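Local coordinates for protein multicopper oxidase (Aquifex aeolicus, PDB 6TTD) that probably couples the one-electron oxidation of metal ions or aromatic substrates to the reduction of dioxygen to water, as an evolved copper-containing metallo-oxidase with laccase character, at residues G436-L441 and A492-H497; H454-Q459 and I504-C509. All coordinates share one frame; numbering follows the deposited sequence.

Interaction 1: residues G436-L441 and A492-H497; sequences GDVVIL and AVDMSH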
loop_
_atom_site.group_PDB
_atom_site.type_symbol
_atom_site.label_atom_id
_atom_site.label_comp_id
_atom_site.label_asym_id
_atom_site.label_seq_id
_atom_site.Cartn_x
_atom_site.Cartn_y
_atom_site.Cartn_z
ATOM N N GLY A 436 -16.929 13.330 13.177
ATOM C CA GLY A 436 -17.003 14.636 12.564
ATOM C C GLY A 436 -15.873 15.608 12.933
ATOM O O GLY A 436 -15.758 16.662 12.274
ATOM N N ASP A 437 -15.028 15.319 13.937
ATOM C CA ASP A 437 -13.908 16.238 14.191
ATOM C C ASP A 437 -13.000 16.319 12.969
ATOM O O ASP A 437 -12.748 15.308 12.319
ATOM C CB ASP A 437 -13.072 15.784 15.384
ATOM C CG ASP A 437 -13.787 15.964 16.719
ATOM O OD1 ASP A 437 -14.901 16.531 16.718
ATOM O OD2 ASP A 437 -13.235 15.528 17.762
ATOM N N VAL A 438 -12.524 17.521 12.646
ATOM C CA VAL A 438 -11.388 17.711 11.748
ATOM C C VAL A 438 -10.167 17.953 12.630
ATOM O O VAL A 438 -10.174 18.858 13.465
ATOM C CB VAL A 438 -11.581 18.887 10.778
ATOM C CG1 VAL A 438 -10.271 19.072 9.961
ATOM C CG2 VAL A 438 -12.775 18.639 9.868
ATOM N N VAL A 439 -9.142 17.131 12.465
ATOM C CA VAL A 439 -7.926 17.167 13.273
ATOM C C VAL A 439 -6.771 17.377 12.312
ATOM O O VAL A 439 -6.800 16.869 11.187
ATOM C CB VAL A 439 -7.659 15.858 14.061
ATOM C CG1 VAL A 439 -6.500 16.086 15.021
ATOM C CG2 VAL A 439 -8.834 15.406 14.789
ATOM N N ILE A 440 -5.746 18.102 12.756
ATOM C CA ILE A 440 -4.490 18.166 12.045
ATOM C C ILE A 440 -3.532 17.315 12.846
ATOM O O ILE A 440 -3.337 17.568 14.032
ATOM C CB ILE A 440 -3.996 19.611 11.923
ATOM C CG1 ILE A 440 -4.940 20.365 11.016
ATOM C CG2 ILE A 440 -2.588 19.687 11.304
ATOM C CD1 ILE A 440 -4.648 21.787 11.045
ATOM N N LEU A 441 -2.971 16.282 12.217
ATOM C CA LEU A 441 -1.923 15.476 12.832
ATOM C C LEU A 441 -0.618 16.065 12.384
ATOM O O LEU A 441 -0.407 16.240 11.188
ATOM C CB LEU A 441 -1.982 14.009 12.410
ATOM C CG LEU A 441 -3.288 13.307 12.742
ATOM C CD1 LEU A 441 -3.219 11.827 12.385
ATOM C CD2 LEU A 441 -3.569 13.534 14.201
ATOM N N ALA A 492 -4.318 16.759 7.347
ATOM C CA ALA A 492 -5.650 17.054 7.848
ATOM C C ALA A 492 -6.515 15.813 7.686
ATOM O O ALA A 492 -6.544 15.199 6.601
ATOM C CB ALA A 492 -6.264 18.233 7.092
ATOM N N VAL A 493 -7.219 15.456 8.764
ATOM C CA VAL A 493 -8.094 14.282 8.798
ATOM C C VAL A 493 -9.505 14.727 9.158
ATOM O O VAL A 493 -9.726 15.330 10.224
ATOM C CB VAL A 493 -7.602 13.226 9.790
ATOM C CG1 VAL A 493 -8.287 11.891 9.461
ATOM C CG2 VAL A 493 -6.078 13.135 9.718
ATOM N N ASP A 494 -10.451 14.444 8.258
ATOM C CA ASP A 494 -11.874 14.592 8.553
ATOM C C ASP A 494 -12.372 13.242 9.111
ATOM O O ASP A 494 -12.590 12.281 8.375
ATOM C CB ASP A 494 -12.624 15.027 7.301
ATOM C CG ASP A 494 -14.108 15.240 7.548
ATOM O OD1 ASP A 494 -14.587 15.058 8.682
ATOM O OD2 ASP A 494 -14.833 15.515 6.595
ATOM N N MET A 495 -12.520 13.153 10.427
ATOM C CA MET A 495 -12.824 11.871 11.074
ATOM C C MET A 495 -14.338 11.684 11.165
ATOM O O MET A 495 -14.907 11.525 12.240
ATOM C CB MET A 495 -12.157 11.800 12.447
ATOM C CG MET A 495 -10.644 11.726 12.321
ATOM S SD MET A 495 -9.733 11.375 13.865
ATOM C CE MET A 495 -8.043 11.082 13.287
ATOM N N SER A 496 -14.995 11.688 10.005
ATOM C CA SER A 496 -16.437 11.439 9.915
ATOM C C SER A 496 -16.656 10.007 9.458
ATOM O O SER A 496 -16.109 9.595 8.426
ATOM C CB SER A 496 -17.146 12.378 8.926
ATOM O OG SER A 496 -16.919 13.750 9.246
ATOM N N HIS A 497 -17.477 9.263 10.189
ATOM C CA HIS A 497 -17.751 7.892 9.798
ATOM C C HIS A 497 -19.246 7.619 9.946
ATOM O O HIS A 497 -19.946 8.300 10.707
ATOM C CB HIS A 497 -16.907 6.898 10.628
ATOM C CG HIS A 497 -17.279 6.846 12.096
ATOM N ND1 HIS A 497 -18.331 6.099 12.585
ATOM C CD2 HIS A 497 -16.732 7.460 13.174
ATOM C CE1 HIS A 497 -18.409 6.240 13.895
ATOM N NE2 HIS A 497 -17.447 7.063 14.273
HETATM O O HOH W 1 -16.348 17.017 9.548
#
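The amide of Gly436 gives a hydrogen bond to Met495 O (N to O 2.9 Å) from well above the carbonyl plane, 47° out of it. At the backbone angles of Gly436 a side chain would be jammed against the carbonyl O of the residue before, and Ser496 OG lies 3.4 Å from Gly436 CA. A water donates both to Gly436 O and to Asp494 OD1, each at 2.8 Å. That carboxylate oxygen also takes the Ser496 hydroxyl on its syn side, so the carboxylate, held within its own segment by Ser496, is bridged by water to the other. Asp437 receives Met495 N at its carbonyl, while its carboxylate turns to Asn434 N and Gln433 NE2. Here two antiparallel neighbours, strands 437-445 and 488-495, run through a sheet of the C-terminal cupredoxin domain, the N-to-C directions of their short segments at 154°. Val438 faces Asp494 in a non-hydrogen-bonded pair, with CG2 beside its own backbone N and 4.2 Å from Asp494 OD1; Ile388 and Ala393 also pack on the valine. Val439 and Val493 form a hydrogen-bonded pair, closed by Val493 N to Val439 O at 2.8 Å and by Val439 N to Val493 O. From the same face as Val493, Val439 CG2 reaches Met495 SD at 4.2 Å. Ile440 pairs with Ala492 on the face of Val438. Leu441 brings CG and CD1 against Val493 CG2, both at 4.1 Å.

Interaction 2: residues H454-Q459 and I504-C509; sequences HIHGFQ and IYLLHC. With CU (copper (II) ion), chain E; CU (copper (II) ion), chain D; CU (copper (II) ion), chain C.
Tyr505 lays one ring face on Gly457, whose CA stands over the ring centre, 3.5 Å from the centroid. Phe458 CE2 meets Tyr505 CE2 obliquely at 3.6 Å, the ring planes nearly perpendicular, and a water donates to both Tyr505 OH and Gly457 O; the hydroxyl is also bonded to Ala124 O. Leu506 accepts His456 N at its carbonyl and sets CB over one face of the His456 imidazole, 3.7 Å from the centroid, with a copper off the opposite face. The two segments belong to the C-terminal cupredoxin domain and carry histidines of the trinuclear copper cluster, where dioxygen is bound. Leu507 packs CG on Ile455 CG2 at 3.7 Å. His508 exchanges two backbone hydrogen bonds with His454; with CG between the backbone N and the carbonyl carbon (chi1 66°), its ring receives the His454 edge in an offset edge-to-face pair. His508 NE2 and His456 NE2 bind one copper at 2.1 and 2.0 Å, with His161, while His454 NE2 holds another with His118; His456 ND1 bonds Asp129 OD2 and His454 ND1 Asp479 O. Cys509 O lies in the His508 ring plane and takes a bond from ND1, which with the copper at NE2 fixes the ring's rotation. Cys509 SG binds a separate copper at 2.2 Å, completed by His451 and His514.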
loop_
_atom_site.group_PDB
_atom_site.type_symbol
_atom_site.label_atom_id
_atom_site.label_comp_id
_atom_site.label_asym_id
_atom_site.label_seq_id
_atom_site.Cartn_x
_atom_site.Cartn_y
_atom_site.Cartn_z
ATOM N N HIS A 454 1.003 5.806 8.632
ATOM C CA HIS A 454 -0.276 5.351 8.103
ATOM C C HIS A 454 -1.298 5.413 9.236
ATOM O O HIS A 454 -0.957 5.116 10.394
ATOM C CB HIS A 454 -0.071 3.923 7.568
ATOM C CG HIS A 454 -1.338 3.211 7.242
ATOM N ND1 HIS A 454 -2.268 3.733 6.361
ATOM C CD2 HIS A 454 -1.833 2.009 7.670
ATOM C CE1 HIS A 454 -3.275 2.875 6.256
ATOM N NE2 HIS A 454 -3.040 1.836 7.055
ATOM N N ILE A 455 -2.535 5.820 8.931
ATOM C CA ILE A 455 -3.646 5.664 9.871
ATOM C C ILE A 455 -4.681 4.752 9.244
ATOM O O ILE A 455 -4.921 4.806 8.030
ATOM C CB ILE A 455 -4.306 6.995 10.304
ATOM C CG1 ILE A 455 -4.911 7.740 9.082
ATOM C CG2 ILE A 455 -3.300 7.884 11.047
ATOM C CD1 ILE A 455 -5.694 9.072 9.450
ATOM N N HIS A 456 -5.261 3.882 10.072
ATOM C CA HIS A 456 -6.451 3.151 9.673
ATOM C C HIS A 456 -7.665 4.093 9.755
ATOM O O HIS A 456 -7.623 5.151 10.425
ATOM C CB HIS A 456 -6.673 1.943 10.600
ATOM C CG HIS A 456 -5.611 0.885 10.510
ATOM N ND1 HIS A 456 -5.877 -0.463 10.749
ATOM C CD2 HIS A 456 -4.287 0.969 10.225
ATOM C CE1 HIS A 456 -4.745 -1.149 10.623
ATOM N NE2 HIS A 456 -3.769 -0.304 10.309
ATOM N N GLY A 457 -8.761 3.681 9.110
ATOM C CA GLY A 457 -10.067 4.270 9.315
ATOM C C GLY A 457 -10.448 5.378 8.378
ATOM O O GLY A 457 -11.618 5.471 7.998
ATOM N N PHE A 458 -9.486 6.240 7.998
ATOM C CA PHE A 458 -9.761 7.418 7.175
ATOM C C PHE A 458 -8.603 7.650 6.218
ATOM O O PHE A 458 -7.447 7.336 6.555
ATOM C CB PHE A 458 -9.940 8.693 8.045
ATOM C CG PHE A 458 -10.926 8.517 9.161
ATOM C CD1 PHE A 458 -12.312 8.642 8.910
ATOM C CD2 PHE A 458 -10.493 8.162 10.447
ATOM C CE1 PHE A 458 -13.241 8.427 9.940
ATOM C CE2 PHE A 458 -11.437 7.953 11.503
ATOM C CZ PHE A 458 -12.796 8.077 11.247
ATOM N N GLN A 459 -8.896 8.267 5.051
ATOM C CA GLN A 459 -7.837 8.930 4.282
ATOM C C GLN A 459 -7.598 10.318 4.860
ATOM O O GLN A 459 -8.331 10.774 5.745
ATOM C CB GLN A 459 -8.196 9.009 2.789
ATOM C CG GLN A 459 -8.215 7.635 2.121
ATOM C CD GLN A 459 -9.503 6.883 2.377
ATOM O OE1 GLN A 459 -10.517 7.478 2.698
ATOM N NE2 GLN A 459 -9.472 5.572 2.219
ATOM N N ILE A 504 -11.945 1.994 17.181
ATOM C CA ILE A 504 -10.554 1.960 17.630
ATOM C C ILE A 504 -9.741 1.717 16.369
ATOM O O ILE A 504 -9.853 0.653 15.742
ATOM C CB ILE A 504 -10.323 0.859 18.680
ATOM C CG1 ILE A 504 -11.246 1.058 19.912
ATOM C CG2 ILE A 504 -8.820 0.676 19.024
ATOM C CD1 ILE A 504 -11.072 2.418 20.671
ATOM N N TYR A 505 -8.978 2.726 15.950
ATOM C CA TYR A 505 -8.182 2.656 14.730
ATOM C C TYR A 505 -6.691 2.775 15.061
ATOM O O TYR A 505 -6.297 3.518 15.961
ATOM C CB TYR A 505 -8.611 3.790 13.795
ATOM C CG TYR A 505 -9.957 3.626 13.152
ATOM C CD1 TYR A 505 -10.324 2.411 12.554
ATOM C CD2 TYR A 505 -10.854 4.691 13.097
ATOM C CE1 TYR A 505 -11.539 2.243 11.903
ATOM C CE2 TYR A 505 -12.123 4.539 12.456
ATOM C CZ TYR A 505 -12.440 3.300 11.840
ATOM O OH TYR A 505 -13.651 3.127 11.174
ATOM N N LEU A 506 -5.862 2.094 14.286
ATOM C CA LEU A 506 -4.418 2.173 14.500
ATOM C C LEU A 506 -3.816 3.417 13.841
ATOM O O LEU A 506 -4.295 3.906 12.817
ATOM C CB LEU A 506 -3.732 0.937 13.906
ATOM C CG LEU A 506 -4.205 -0.345 14.557
ATOM C CD1 LEU A 506 -3.553 -1.456 13.832
ATOM C CD2 LEU A 506 -3.694 -0.309 15.997
ATOM N N LEU A 507 -2.726 3.894 14.413
ATOM C CA LEU A 507 -1.852 4.850 13.765
ATOM C C LEU A 507 -0.460 4.263 13.898
ATOM O O LEU A 507 -0.058 3.920 15.016
ATOM C CB LEU A 507 -1.953 6.214 14.448
ATOM C CG LEU A 507 -0.996 7.293 13.943
ATOM C CD1 LEU A 507 -1.509 8.683 14.241
ATOM C CD2 LEU A 507 0.389 7.125 14.550
ATOM N N HIS A 508 0.264 4.064 12.781
ATOM C CA HIS A 508 1.545 3.384 12.938
ATOM C C HIS A 508 2.441 3.606 11.727
ATOM O O HIS A 508 2.021 4.101 10.674
ATOM C CB HIS A 508 1.356 1.870 13.146
ATOM C CG HIS A 508 0.786 1.141 11.948
ATOM N ND1 HIS A 508 1.571 0.658 10.904
ATOM C CD2 HIS A 508 -0.484 0.748 11.674
ATOM C CE1 HIS A 508 0.789 0.034 10.032
ATOM N NE2 HIS A 508 -0.456 0.056 10.476
ATOM N N CYS A 509 3.699 3.248 11.912
ATOM C CA CYS A 509 4.664 3.267 10.822
ATOM C C CYS A 509 4.450 2.057 9.919
ATOM O O CYS A 509 4.149 0.942 10.392
ATOM C CB CYS A 509 6.094 3.287 11.382
ATOM S SG CYS A 509 7.296 3.336 10.107
HETATM CU CU CU E . -3.893 0.116 7.110
HETATM CU CU CU D . -2.023 -1.128 9.808
HETATM CU CU CU C . 9.229 3.656 11.044
HETATM O O HOH W 2 -14.044 4.722 8.963
#

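Interactions 1 and 2 lie in two different sheets of one cupredoxin domain: strand 437-445 leads into strand 451-455, and strand 488-495 into strand 503-509, so their segments alternate along the chain. They touch where Val493 CG1 packs on Ile455 CD1 and where Phe458 CE1 lies 3.4 Å from Ser496 O. Interaction 1 is partly buried, with aliphatic side chains in the interior giving way to an aspartate, a serine and water near the 436 end. Interaction 2 is wholly buried and given over to aromatic rings and copper ligation. Both rely on antiparallel backbone pairing, but only 454-459 and 504-509 supply copper ligands; the side chain of Val493 in interaction 1 is about 13 Å from a copper.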